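Long-range contacts in superoxide dismutase (Clostridium difficile, PDB 3TJT), which probably catalyses the dismutation of superoxide to hydrogen peroxide and oxygen, using a protein-bound iron(III) ion: residues A37-L42 with G80-H85; E59-L64 with Q152-S157; W135-K140 with K158-I163. All coordinates share one frame; numbering follows the deposited sequence.

Contact 1 of 3, residues A37-L42 with G80-H85. With FE (Fe (III) ion), chain B.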
ATOM      1  N   ALA A  37      15.405  -1.810  -5.911  1.00 18.36           N
ATOM      2  CA  ALA A  37      14.982  -3.117  -5.403  1.00 18.94           C
ATOM      3  C   ALA A  37      14.131  -3.884  -6.416  1.00 19.93           C
ATOM      4  O   ALA A  37      14.290  -5.095  -6.563  1.00 19.52           O
ATOM      5  CB  ALA A  37      14.218  -2.968  -4.079  1.00 20.94           C
ATOM      6  N   TYR A  38      13.215  -3.197  -7.095  1.00 19.09           N
ATOM      7  CA  TYR A  38      12.418  -3.874  -8.126  1.00 17.66           C
ATOM      8  C   TYR A  38      13.310  -4.457  -9.214  1.00 19.35           C
ATOM      9  O   TYR A  38      13.122  -5.590  -9.648  1.00 19.55           O
ATOM     10  CB  TYR A  38      11.377  -2.940  -8.744  1.00 17.60           C
ATOM     11  CG  TYR A  38      10.301  -2.534  -7.768  1.00 18.23           C
ATOM     12  CD1 TYR A  38       9.520  -3.493  -7.119  1.00 19.67           C
ATOM     13  CD2 TYR A  38      10.079  -1.196  -7.476  1.00 16.37           C
ATOM     14  CE1 TYR A  38       8.537  -3.115  -6.213  1.00 18.03           C
ATOM     15  CE2 TYR A  38       9.111  -0.813  -6.571  1.00 17.72           C
ATOM     16  CZ  TYR A  38       8.339  -1.779  -5.947  1.00 18.31           C
ATOM     17  OH  TYR A  38       7.376  -1.382  -5.044  1.00 21.30           O
ATOM     18  N   VAL A  39      14.289  -3.677  -9.655  1.00 18.84           N
ATOM     19  CA  VAL A  39      15.193  -4.141 -10.701  1.00 19.85           C
ATOM     20  C   VAL A  39      16.045  -5.315 -10.210  1.00 20.67           C
ATOM     21  O   VAL A  39      16.228  -6.304 -10.922  1.00 20.75           O
ATOM     22  CB  VAL A  39      16.080  -2.995 -11.220  1.00 21.18           C
ATOM     23  CG1 VAL A  39      17.173  -3.528 -12.150  1.00 22.62           C
ATOM     24  CG2 VAL A  39      15.225  -1.941 -11.917  1.00 20.36           C
ATOM     25  N   ASP A  40      16.564  -5.220  -8.991  1.00 21.31           N
ATOM     26  CA  ASP A  40      17.392  -6.300  -8.455  1.00 21.68           C
ATOM     27  C   ASP A  40      16.595  -7.600  -8.315  1.00 21.40           C
ATOM     28  O   ASP A  40      17.088  -8.683  -8.642  1.00 21.53           O
ATOM     29  CB  ASP A  40      17.983  -5.923  -7.089  1.00 22.20           C
ATOM     30  CG  ASP A  40      19.033  -4.813  -7.172  1.00 28.48           C
ATOM     31  OD1 ASP A  40      19.490  -4.486  -8.284  1.00 26.70           O
ATOM     32  OD2 ASP A  40      19.400  -4.268  -6.104  1.00 26.59           O
ATOM     33  N   LYS A  41      15.361  -7.497  -7.824  1.00 19.24           N
ATOM     34  CA  LYS A  41      14.548  -8.692  -7.601  1.00 20.00           C
ATOM     35  C   LYS A  41      14.125  -9.319  -8.929  1.00 20.99           C
ATOM     36  O   LYS A  41      14.088 -10.551  -9.070  1.00 20.31           O
ATOM     37  CB  LYS A  41      13.329  -8.373  -6.731  1.00 21.30           C
ATOM     38  CG  LYS A  41      13.684  -8.065  -5.278  1.00 25.44           C
ATOM     39  CD  LYS A  41      12.469  -7.546  -4.518  1.00 28.06           C
ATOM     40  CE  LYS A  41      12.808  -7.244  -3.070  1.00 34.69           C
ATOM     41  NZ  LYS A  41      13.219  -8.490  -2.366  1.00 40.21           N
ATOM     42  N   LEU A  42      13.804  -8.472  -9.901  1.00 19.59           N
ATOM     43  CA  LEU A  42      13.496  -8.957 -11.250  1.00 19.39           C
ATOM     44  C   LEU A  42      14.678  -9.732 -11.828  1.00 20.29           C
ATOM     45  O   LEU A  42      14.526 -10.865 -12.297  1.00 20.99           O
ATOM     46  CB  LEU A  42      13.121  -7.795 -12.180  1.00 20.67           C
ATOM     47  CG  LEU A  42      12.830  -8.200 -13.630  1.00 21.52           C
ATOM     48  CD1 LEU A  42      11.661  -9.180 -13.701  1.00 21.01           C
ATOM     49  CD2 LEU A  42      12.561  -6.974 -14.488  1.00 19.56           C
ATOM     50  N   GLY A  80       6.787  -4.884 -13.004  1.00 15.37           N
ATOM     51  CA  GLY A  80       5.846  -3.798 -12.803  1.00 16.51           C
ATOM     52  C   GLY A  80       6.525  -2.618 -12.125  1.00 16.56           C
ATOM     53  O   GLY A  80       6.436  -1.475 -12.594  1.00 15.99           O
ATOM     54  N   GLY A  81       7.203  -2.897 -11.016  1.00 16.90           N
ATOM     55  CA  GLY A  81       7.874  -1.853 -10.254  1.00 15.49           C
ATOM     56  C   GLY A  81       8.929  -1.154 -11.091  1.00 16.10           C
ATOM     57  O   GLY A  81       9.027   0.075 -11.088  1.00 18.04           O
ATOM     58  N   ALA A  82       9.712  -1.937 -11.822  1.00 16.77           N
ATOM     59  CA  ALA A  82      10.781  -1.382 -12.648  1.00 18.32           C
ATOM     60  C   ALA A  82      10.225  -0.509 -13.764  1.00 19.20           C
ATOM     61  O   ALA A  82      10.699   0.605 -13.990  1.00 18.69           O
ATOM     62  CB  ALA A  82      11.651  -2.495 -13.215  1.00 17.12           C
ATOM     63  N   TYR A  83       9.218  -1.017 -14.465  1.00 15.65           N
ATOM     64  CA  TYR A  83       8.621  -0.264 -15.557  1.00 16.74           C
ATOM     65  C   TYR A  83       7.971   1.018 -15.044  1.00 20.10           C
ATOM     66  O   TYR A  83       8.187   2.102 -15.596  1.00 17.62           O
ATOM     67  CB  TYR A  83       7.579  -1.106 -16.301  1.00 20.00           C
ATOM     68  CG  TYR A  83       7.008  -0.369 -17.489  1.00 21.81           C
ATOM     69  CD1 TYR A  83       7.650  -0.405 -18.716  1.00 27.33           C
ATOM     70  CD2 TYR A  83       5.848   0.385 -17.373  1.00 21.51           C
ATOM     71  CE1 TYR A  83       7.146   0.277 -19.804  1.00 32.94           C
ATOM     72  CE2 TYR A  83       5.341   1.081 -18.458  1.00 26.29           C
ATOM     73  CZ  TYR A  83       5.995   1.015 -19.669  1.00 33.48           C
ATOM     74  OH  TYR A  83       5.497   1.701 -20.753  1.00 38.46           O
ATOM     75  N   ASN A  84       7.163   0.891 -13.992  1.00 17.32           N
ATOM     76  CA  ASN A  84       6.394   2.018 -13.495  1.00 15.65           C
ATOM     77  C   ASN A  84       7.293   3.155 -12.995  1.00 16.70           C
ATOM     78  O   ASN A  84       6.998   4.329 -13.206  1.00 16.33           O
ATOM     79  CB  ASN A  84       5.425   1.585 -12.382  1.00 15.18           C
ATOM     80  CG  ASN A  84       4.288   0.705 -12.888  1.00 17.31           C
ATOM     81  OD1 ASN A  84       4.012   0.639 -14.091  1.00 17.20           O
ATOM     82  ND2 ASN A  84       3.609   0.026 -11.958  1.00 15.67           N
ATOM     83  N   HIS A  85       8.379   2.808 -12.315  1.00 17.49           N
ATOM     84  CA  HIS A  85       9.245   3.843 -11.764  1.00 16.86           C
ATOM     85  C   HIS A  85      10.069   4.524 -12.845  1.00 18.29           C
ATOM     86  O   HIS A  85      10.234   5.742 -12.818  1.00 17.74           O
ATOM     87  CB  HIS A  85      10.114   3.290 -10.633  1.00 16.82           C
ATOM     88  CG  HIS A  85       9.335   3.077  -9.378  1.00 17.27           C
ATOM     89  ND1 HIS A  85       8.590   1.937  -9.154  1.00 17.09           N
ATOM     90  CD2 HIS A  85       9.104   3.894  -8.321  1.00 19.06           C
ATOM     91  CE1 HIS A  85       7.967   2.044  -7.991  1.00 19.47           C
ATOM     92  NE2 HIS A  85       8.260   3.223  -7.469  1.00 19.72           N
TER
HETATM   93 FE    FE B   1       7.051   4.187  -5.860  1.00 25.18          FE
HETATM   94  O   HOH W   1       5.428   2.673  -6.086  1.00 16.43           O

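Contact 2 of 3, residues E59-L64 with Q152-S157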
ATOM      1  N   GLU A  59       7.286  -6.284 -22.870  1.00 18.54           N
ATOM      2  CA  GLU A  59       6.977  -7.651 -23.280  1.00 19.88           C
ATOM      3  C   GLU A  59       6.687  -8.545 -22.077  1.00 18.98           C
ATOM      4  O   GLU A  59       5.762  -9.362 -22.104  1.00 19.68           O
ATOM      5  CB  GLU A  59       8.108  -8.234 -24.131  1.00 21.70           C
ATOM      6  CG  GLU A  59       8.118  -7.653 -25.537  1.00 23.55           C
ATOM      7  CD  GLU A  59       9.344  -8.048 -26.344  1.00 28.18           C
ATOM      8  OE1 GLU A  59      10.416  -8.293 -25.757  1.00 22.98           O
ATOM      9  OE2 GLU A  59       9.228  -8.096 -27.586  1.00 32.53           O
ATOM     10  N   LEU A  60       7.479  -8.395 -21.024  1.00 17.96           N
ATOM     11  CA  LEU A  60       7.202  -9.120 -19.787  1.00 19.45           C
ATOM     12  C   LEU A  60       5.802  -8.788 -19.266  1.00 18.73           C
ATOM     13  O   LEU A  60       5.016  -9.686 -18.937  1.00 19.00           O
ATOM     14  CB  LEU A  60       8.269  -8.822 -18.730  1.00 17.48           C
ATOM     15  CG  LEU A  60       9.672  -9.387 -18.985  1.00 18.72           C
ATOM     16  CD1 LEU A  60      10.662  -8.855 -17.957  1.00 18.01           C
ATOM     17  CD2 LEU A  60       9.684 -10.914 -18.969  1.00 19.42           C
ATOM     18  N   LEU A  61       5.475  -7.503 -19.212  1.00 16.60           N
ATOM     19  CA  LEU A  61       4.180  -7.084 -18.691  1.00 15.42           C
ATOM     20  C   LEU A  61       3.007  -7.501 -19.578  1.00 18.24           C
ATOM     21  O   LEU A  61       1.887  -7.646 -19.101  1.00 18.80           O
ATOM     22  CB  LEU A  61       4.164  -5.573 -18.452  1.00 19.37           C
ATOM     23  CG  LEU A  61       5.141  -5.128 -17.360  1.00 20.09           C
ATOM     24  CD1 LEU A  61       5.096  -3.618 -17.213  1.00 23.42           C
ATOM     25  CD2 LEU A  61       4.800  -5.814 -16.039  1.00 22.84           C
ATOM     26  N   GLN A  62       3.268  -7.683 -20.874  1.00 19.52           N
ATOM     27  CA  GLN A  62       2.224  -8.067 -21.816  1.00 18.63           C
ATOM     28  C   GLN A  62       1.995  -9.573 -21.857  1.00 22.20           C
ATOM     29  O   GLN A  62       1.051 -10.039 -22.500  1.00 19.89           O
ATOM     30  CB  GLN A  62       2.583  -7.591 -23.236  1.00 22.25           C
ATOM     31  CG  GLN A  62       2.457  -6.092 -23.438  1.00 25.39           C
ATOM     32  CD  GLN A  62       3.124  -5.609 -24.723  1.00 28.81           C
ATOM     33  OE1 GLN A  62       4.088  -6.214 -25.219  1.00 29.70           O
ATOM     34  NE2 GLN A  62       2.626  -4.506 -25.256  1.00 32.39           N
ATOM     35  N   ASN A  63       2.867 -10.331 -21.200  1.00 17.52           N
ATOM     36  CA  ASN A  63       2.805 -11.789 -21.276  1.00 17.77           C
ATOM     37  C   ASN A  63       2.850 -12.488 -19.920  1.00 20.76           C
ATOM     38  O   ASN A  63       3.300 -13.630 -19.814  1.00 20.10           O
ATOM     39  CB  ASN A  63       3.905 -12.325 -22.205  1.00 17.73           C
ATOM     40  CG  ASN A  63       3.698 -11.893 -23.651  1.00 21.20           C
ATOM     41  OD1 ASN A  63       2.949 -12.531 -24.399  1.00 21.49           O
ATOM     42  ND2 ASN A  63       4.337 -10.787 -24.042  1.00 19.36           N
ATOM     43  N   LEU A  64       2.360 -11.802 -18.889  1.00 19.08           N
ATOM     44  CA  LEU A  64       2.422 -12.330 -17.532  1.00 18.16           C
ATOM     45  C   LEU A  64       1.743 -13.695 -17.417  1.00 20.84           C
ATOM     46  O   LEU A  64       2.231 -14.574 -16.710  1.00 23.08           O
ATOM     47  CB  LEU A  64       1.771 -11.351 -16.550  1.00 19.23           C
ATOM     48  CG  LEU A  64       2.506 -10.014 -16.429  1.00 18.96           C
ATOM     49  CD1 LEU A  64       1.708  -9.039 -15.557  1.00 19.96           C
ATOM     50  CD2 LEU A  64       3.916 -10.217 -15.879  1.00 20.21           C
ATOM     51  N   GLN A 152       1.950  -2.774  -8.070  1.00 14.34           N
ATOM     52  CA  GLN A 152       2.731  -2.383  -9.259  1.00 15.34           C
ATOM     53  C   GLN A 152       2.131  -2.910 -10.554  1.00 15.02           C
ATOM     54  O   GLN A 152       2.835  -3.064 -11.555  1.00 16.25           O
ATOM     55  CB  GLN A 152       4.198  -2.805  -9.165  1.00 14.40           C
ATOM     56  CG  GLN A 152       4.957  -2.228  -7.952  1.00 15.95           C
ATOM     57  CD  GLN A 152       5.083  -0.709  -7.963  1.00 18.40           C
ATOM     58  OE1 GLN A 152       4.854  -0.052  -9.002  1.00 19.43           O
ATOM     59  NE2 GLN A 152       5.444  -0.140  -6.830  1.00 12.48           N
ATOM     60  N   ASP A 153       0.838  -3.192 -10.541  1.00 15.27           N
ATOM     61  CA  ASP A 153       0.168  -3.566 -11.784  1.00 17.11           C
ATOM     62  C   ASP A 153       0.207  -2.401 -12.776  1.00 18.82           C
ATOM     63  O   ASP A 153       0.282  -1.238 -12.387  1.00 18.12           O
ATOM     64  CB  ASP A 153      -1.254  -4.047 -11.508  1.00 19.32           C
ATOM     65  CG  ASP A 153      -1.275  -5.353 -10.702  1.00 17.78           C
ATOM     66  OD1 ASP A 153      -0.215  -5.995 -10.579  1.00 19.03           O
ATOM     67  OD2 ASP A 153      -2.351  -5.743 -10.208  1.00 22.83           O
ATOM     68  N   SER A 154       0.181  -2.714 -14.072  1.00 16.71           N
ATOM     69  CA  SER A 154       0.365  -1.685 -15.091  1.00 15.74           C
ATOM     70  C   SER A 154      -0.716  -1.752 -16.149  1.00 18.60           C
ATOM     71  O   SER A 154      -1.141  -2.844 -16.511  1.00 18.82           O
ATOM     72  CB  SER A 154       1.712  -1.895 -15.783  1.00 19.59           C
ATOM     73  OG  SER A 154       1.802  -1.117 -16.969  1.00 21.40           O
ATOM     74  N   PRO A 155      -1.144  -0.586 -16.668  1.00 18.30           N
ATOM     75  CA  PRO A 155      -2.112  -0.544 -17.775  1.00 18.76           C
ATOM     76  C   PRO A 155      -1.601  -1.294 -19.009  1.00 20.39           C
ATOM     77  O   PRO A 155      -2.409  -1.751 -19.816  1.00 20.04           O
ATOM     78  CB  PRO A 155      -2.214   0.945 -18.114  1.00 20.95           C
ATOM     79  CG  PRO A 155      -1.690   1.669 -16.924  1.00 25.17           C
ATOM     80  CD  PRO A 155      -0.738   0.759 -16.218  1.00 20.29           C
ATOM     81  N   VAL A 156      -0.286  -1.389 -19.149  1.00 17.74           N
ATOM     82  CA  VAL A 156       0.339  -2.075 -20.281  1.00 18.15           C
ATOM     83  C   VAL A 156      -0.172  -3.512 -20.387  1.00 25.23           C
ATOM     84  O   VAL A 156      -0.335  -4.055 -21.491  1.00 21.04           O
ATOM     85  CB  VAL A 156       1.876  -2.053 -20.150  1.00 24.01           C
ATOM     86  CG1 VAL A 156       2.532  -3.029 -21.117  1.00 28.17           C
ATOM     87  CG2 VAL A 156       2.394  -0.623 -20.351  1.00 24.44           C
ATOM     88  N   SER A 157      -0.452  -4.112 -19.233  1.00 20.47           N
ATOM     89  CA  SER A 157      -0.937  -5.488 -19.174  1.00 19.56           C
ATOM     90  C   SER A 157      -2.375  -5.619 -19.668  1.00 23.41           C
ATOM     91  O   SER A 157      -2.861  -6.727 -19.897  1.00 25.23           O
ATOM     92  CB  SER A 157      -0.813  -6.031 -17.748  1.00 18.44           C
ATOM     93  OG  SER A 157       0.550  -6.050 -17.339  1.00 18.67           O
TER
HETATM   94  O   HOH W   2       0.467  -3.394 -23.941  1.00 32.38           O
HETATM   95  O   HOH W   3      -2.005  -8.990 -21.368  1.00 37.59           O

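Contact 3 of 3, residues W135-K140 with K158-I163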
ATOM      1  N   TRP A 135      -3.543   6.708 -13.583  1.00 18.07           N
ATOM      2  CA  TRP A 135      -2.997   6.809 -14.937  1.00 17.12           C
ATOM      3  C   TRP A 135      -3.916   7.574 -15.886  1.00 19.66           C
ATOM      4  O   TRP A 135      -5.141   7.457 -15.809  1.00 19.13           O
ATOM      5  CB  TRP A 135      -2.800   5.408 -15.548  1.00 16.71           C
ATOM      6  CG  TRP A 135      -1.978   4.434 -14.741  1.00 16.42           C
ATOM      7  CD1 TRP A 135      -2.447   3.483 -13.872  1.00 15.96           C
ATOM      8  CD2 TRP A 135      -0.557   4.315 -14.741  1.00 16.34           C
ATOM      9  NE1 TRP A 135      -1.396   2.771 -13.339  1.00 15.21           N
ATOM     10  CE2 TRP A 135      -0.224   3.267 -13.850  1.00 16.12           C
ATOM     11  CE3 TRP A 135       0.474   4.989 -15.412  1.00 17.08           C
ATOM     12  CZ2 TRP A 135       1.087   2.888 -13.607  1.00 16.14           C
ATOM     13  CZ3 TRP A 135       1.781   4.605 -15.173  1.00 15.47           C
ATOM     14  CH2 TRP A 135       2.081   3.565 -14.272  1.00 17.51           C
ATOM     15  N   LEU A 136      -3.311   8.349 -16.786  1.00 16.87           N
ATOM     16  CA  LEU A 136      -3.995   8.764 -18.012  1.00 17.03           C
ATOM     17  C   LEU A 136      -3.517   7.784 -19.067  1.00 16.56           C
ATOM     18  O   LEU A 136      -2.311   7.645 -19.298  1.00 17.97           O
ATOM     19  CB  LEU A 136      -3.616  10.197 -18.404  1.00 18.33           C
ATOM     20  CG  LEU A 136      -4.098  10.676 -19.780  1.00 17.91           C
ATOM     21  CD1 LEU A 136      -5.615  10.771 -19.799  1.00 19.75           C
ATOM     22  CD2 LEU A 136      -3.464  12.015 -20.135  1.00 18.63           C
ATOM     23  N   VAL A 137      -4.452   7.075 -19.697  1.00 18.57           N
ATOM     24  CA  VAL A 137      -4.074   6.043 -20.648  1.00 17.11           C
ATOM     25  C   VAL A 137      -4.774   6.253 -21.988  1.00 16.92           C
ATOM     26  O   VAL A 137      -5.781   6.946 -22.065  1.00 20.72           O
ATOM     27  CB  VAL A 137      -4.413   4.628 -20.134  1.00 19.39           C
ATOM     28  CG1 VAL A 137      -3.630   4.308 -18.851  1.00 18.56           C
ATOM     29  CG2 VAL A 137      -5.915   4.482 -19.918  1.00 20.59           C
ATOM     30  N   ALA A 138      -4.215   5.650 -23.032  1.00 19.40           N
ATOM     31  CA  ALA A 138      -4.823   5.708 -24.358  1.00 22.51           C
ATOM     32  C   ALA A 138      -5.005   4.305 -24.920  1.00 22.22           C
ATOM     33  O   ALA A 138      -4.151   3.429 -24.735  1.00 22.76           O
ATOM     34  CB  ALA A 138      -3.962   6.527 -25.299  1.00 22.14           C
ATOM     35  N   THR A 139      -6.121   4.092 -25.605  1.00 25.10           N
ATOM     36  CA  THR A 139      -6.276   2.886 -26.404  1.00 28.50           C
ATOM     37  C   THR A 139      -5.395   2.997 -27.646  1.00 31.31           C
ATOM     38  O   THR A 139      -4.815   4.047 -27.920  1.00 29.35           O
ATOM     39  CB  THR A 139      -7.733   2.695 -26.843  1.00 30.79           C
ATOM     40  OG1 THR A 139      -8.137   3.819 -27.632  1.00 31.86           O
ATOM     41  CG2 THR A 139      -8.641   2.583 -25.635  1.00 33.39           C
ATOM     42  N   LYS A 140      -5.297   1.912 -28.404  1.00 31.39           N
ATOM     43  CA  LYS A 140      -4.475   1.912 -29.606  1.00 33.13           C
ATOM     44  C   LYS A 140      -4.900   2.998 -30.588  1.00 31.50           C
ATOM     45  O   LYS A 140      -4.083   3.489 -31.361  1.00 35.03           O
ATOM     46  CB  LYS A 140      -4.497   0.534 -30.277  1.00 36.95           C
ATOM     47  CG  LYS A 140      -3.720  -0.527 -29.512  1.00 47.48           C
ATOM     48  CD  LYS A 140      -3.871  -1.905 -30.152  1.00 60.89           C
ATOM     49  CE  LYS A 140      -2.952  -2.931 -29.492  1.00 65.27           C
ATOM     50  NZ  LYS A 140      -3.157  -3.018 -28.014  1.00 57.31           N
ATOM     51  N   LYS A 158      -3.053  -4.489 -19.823  1.00 20.00           N
ATOM     52  CA  LYS A 158      -4.420  -4.474 -20.327  1.00 23.07           C
ATOM     53  C   LYS A 158      -4.493  -3.796 -21.694  1.00 23.15           C
ATOM     54  O   LYS A 158      -5.550  -3.323 -22.101  1.00 23.56           O
ATOM     55  CB  LYS A 158      -5.350  -3.784 -19.326  1.00 26.29           C
ATOM     56  CG  LYS A 158      -5.541  -4.589 -18.047  1.00 32.28           C
ATOM     57  CD  LYS A 158      -6.431  -3.879 -17.042  1.00 36.76           C
ATOM     58  CE  LYS A 158      -6.947  -4.867 -15.996  1.00 41.88           C
ATOM     59  NZ  LYS A 158      -7.789  -4.201 -14.965  1.00 49.72           N
ATOM     60  N   ASN A 159      -3.360  -3.762 -22.389  1.00 21.39           N
ATOM     61  CA  ASN A 159      -3.262  -3.162 -23.721  1.00 28.19           C
ATOM     62  C   ASN A 159      -3.629  -1.687 -23.749  1.00 28.15           C
ATOM     63  O   ASN A 159      -4.104  -1.174 -24.764  1.00 26.40           O
ATOM     64  CB  ASN A 159      -4.111  -3.936 -24.731  1.00 31.63           C
ATOM     65  CG  ASN A 159      -3.686  -5.385 -24.848  1.00 36.66           C
ATOM     66  OD1 ASN A 159      -4.520  -6.289 -24.880  1.00 46.42           O
ATOM     67  ND2 ASN A 159      -2.377  -5.613 -24.886  1.00 38.88           N
ATOM     68  N   LEU A 160      -3.414  -1.012 -22.626  1.00 23.68           N
ATOM     69  CA  LEU A 160      -3.603   0.432 -22.554  1.00 23.18           C
ATOM     70  C   LEU A 160      -2.232   1.091 -22.419  1.00 26.70           C
ATOM     71  O   LEU A 160      -1.349   0.570 -21.745  1.00 26.75           O
ATOM     72  CB  LEU A 160      -4.504   0.800 -21.376  1.00 22.88           C
ATOM     73  CG  LEU A 160      -5.952   0.305 -21.476  1.00 25.49           C
ATOM     74  CD1 LEU A 160      -6.680   0.409 -20.143  1.00 27.48           C
ATOM     75  CD2 LEU A 160      -6.704   1.057 -22.573  1.00 28.21           C
ATOM     76  N   THR A 161      -2.050   2.231 -23.072  1.00 21.82           N
ATOM     77  CA  THR A 161      -0.736   2.867 -23.109  1.00 21.26           C
ATOM     78  C   THR A 161      -0.707   4.045 -22.147  1.00 20.14           C
ATOM     79  O   THR A 161      -1.498   4.972 -22.285  1.00 18.73           O
ATOM     80  CB  THR A 161      -0.420   3.369 -24.528  1.00 24.62           C
ATOM     81  OG1 THR A 161      -0.377   2.248 -25.422  1.00 27.16           O
ATOM     82  CG2 THR A 161       0.923   4.086 -24.560  1.00 26.52           C
ATOM     83  N   PRO A 162       0.208   4.009 -21.161  1.00 19.88           N
ATOM     84  CA  PRO A 162       0.281   5.094 -20.174  1.00 17.49           C
ATOM     85  C   PRO A 162       0.796   6.378 -20.813  1.00 16.07           C
ATOM     86  O   PRO A 162       1.793   6.349 -21.535  1.00 19.88           O
ATOM     87  CB  PRO A 162       1.307   4.587 -19.150  1.00 19.32           C
ATOM     88  CG  PRO A 162       1.524   3.154 -19.452  1.00 30.50           C
ATOM     89  CD  PRO A 162       1.183   2.943 -20.895  1.00 23.90           C
ATOM     90  N   ILE A 163       0.121   7.485 -20.529  1.00 17.88           N
ATOM     91  CA  ILE A 163       0.489   8.796 -21.049  1.00 18.50           C
ATOM     92  C   ILE A 163       1.118   9.632 -19.927  1.00 18.14           C
ATOM     93  O   ILE A 163       2.234  10.125 -20.064  1.00 17.67           O
ATOM     94  CB  ILE A 163      -0.732   9.512 -21.639  1.00 18.15           C
ATOM     95  CG1 ILE A 163      -1.378   8.633 -22.724  1.00 20.82           C
ATOM     96  CG2 ILE A 163      -0.337  10.886 -22.216  1.00 18.67           C
ATOM     97  CD1 ILE A 163      -0.410   8.194 -23.816  1.00 20.33           C
TER
HETATM   98  O   HOH W   4      -2.761   1.286 -26.307  1.00 33.07           O
HETATM   99  O   HOH W   5      -6.213  -0.538 -26.788  1.00 41.81           O

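Contact 1 of 3, residues A37-L42 with G80-H85
Y38 lays its ring on the backbone of G81. The CA of G81 sits over one face of the ring, 3.7 Å from the centroid and displaced toward the rim at CG, which makes a CH-pi contact. With CG anti to the carbonyl carbon (chi1 -67°), the ring is set over G81. G81 has no side chain, and the ring lies directly against its CA. CB of Y38 also comes to 3.6 Å from A82 N. The two segments belong to the long helices 24-46 and 72-90, both within the alpha-hairpin domain of iron/manganese superoxide dismutases. They run roughly antiparallel, at 142°, with local axes 8.1 Å apart. A82 adds the second patch: its CB meets V39 CG2 at 3.8 Å. H85 supplies the third. Its CE1 is 3.4 Å from CE2 of Y38; the ring planes are 27° apart and the rings are offset so far that they hardly cover each other. H85 binds the iron through NE2 at 2.2 Å, and H30, D167, H171 and a water complete the site. The other ring nitrogen, ND1, donates to G81 O at 2.7 Å, with the oxygen in the imidazole plane. That oxygen also accepts from the backbone N of H85, which comes from the opposite face of the carbonyl plane. Y38 OH is hydrogen-bonded to Q152, and F129 of the second subunit packs on the Y38 side chain.

Contact 2 of 3, residues E59-L64 with Q152-S157
L61 and V156 make the apolar centre where the end of the short helix 57-62 meets the loop between strands 144-150 and 161-167. The contact joins the alpha-hairpin domain to the C-terminal domain of the superoxide dismutase fold. On the loop side, S154 OG accepts from V156 N, an ST turn, and a 3-10 segment begins at P155. The side chain of L61 can be followed outward. Its CB lies 4.0 Å from V156 CG1 and slightly closer to S157 OG. CG stands anti to the carbonyl carbon (chi1 -65°), and beyond it CD1 reaches S154, 4.1 Å from CB of that serine. Elsewhere L61 packs on Y83 of helix 72-90. CG1 of V156 lies against both L61 and Q62; it is 3.8 Å from Q62 CG. The Q62 side chain crosses the valine side chain at a slant and runs on, extended, to its amide. There NE2 donates to a water that in turn donates to V156 O, so a water links the Q62 side chain to the V156 carbonyl. Beyond Q62, N63 ND2 donates back to E59 O at 2.8 Å, with the oxygen close to the amide plane. L64 also reaches S157: its CD1 is 3.7 Å from S157 OG. That hydroxyl spends its proton on a backbone carbonyl: S157 OG donates to L61 O at 2.7 Å, from a position tilted 33° out of the carbonyl plane.

Contact 3 of 3, residues W135-K140 with K158-I163
Backbone hydrogen bonds between A138 and T161 hold the two segments together. A138 N donates to T161 O at 2.9 Å, and T161 N returns a bond to A138 O, this one lying in the carbonyl plane. The third bond, from I163 N to L136 O, is short at 2.7 Å and nearly in line with the carbonyl bond. Close beside them, V137 CA comes to 3.2 Å from T161 O in a CA-H...O contact. This is the antiparallel pairing of strands 132-138 and 161-167 in the three-stranded sheet of the C-terminal domain, with 132-138 in the middle. V137 and P162 form a non-hydrogen-bonded pair, and the chain turns a corner at I163. Apolar contacts flank the bridges. V137 CB meets L160 CB at 4.0 Å, and P162 CB lies 3.9 Å from CE3 of the W135 indole. I163 sends CD1 to A138 CB, while its CG2 meets L136 CD2 at 3.9 Å. Helix 194-202 packs on this pair, A197 on I163 and Y201 on both I163 and A138. Two waters bridge the segments near T139 and N159. One molecule donates to A138 O and N159 O and accepts from T161 OG1; another links K140 N to N159 O. The K140 chain bends at its last torsion (chi4 55°), and NZ comes to 3.5 Å from N159 CB.

Overall arrangement
From the N terminus, helix 24-46 comes first, and contact 1 closes when helix 72-90 returns to it, within the alpha-hairpin domain. The short helix 57-62 lies inside that loop but pairs much later, with the loop at 152-157. Contact 2 therefore crosses contact 1 and ties the hairpin domain to the C-terminal domain. Contact 3 opens at strand 132-138, after contact 1 has closed, and ends at 158-163, just beyond contact 2; these two also cross. Residues 152-157 are shared ground. Q152 also hydrogen-bonds N84 of contact 1, while P155 packs on W135 and V137 of contact 3. N84 also touches W135 directly.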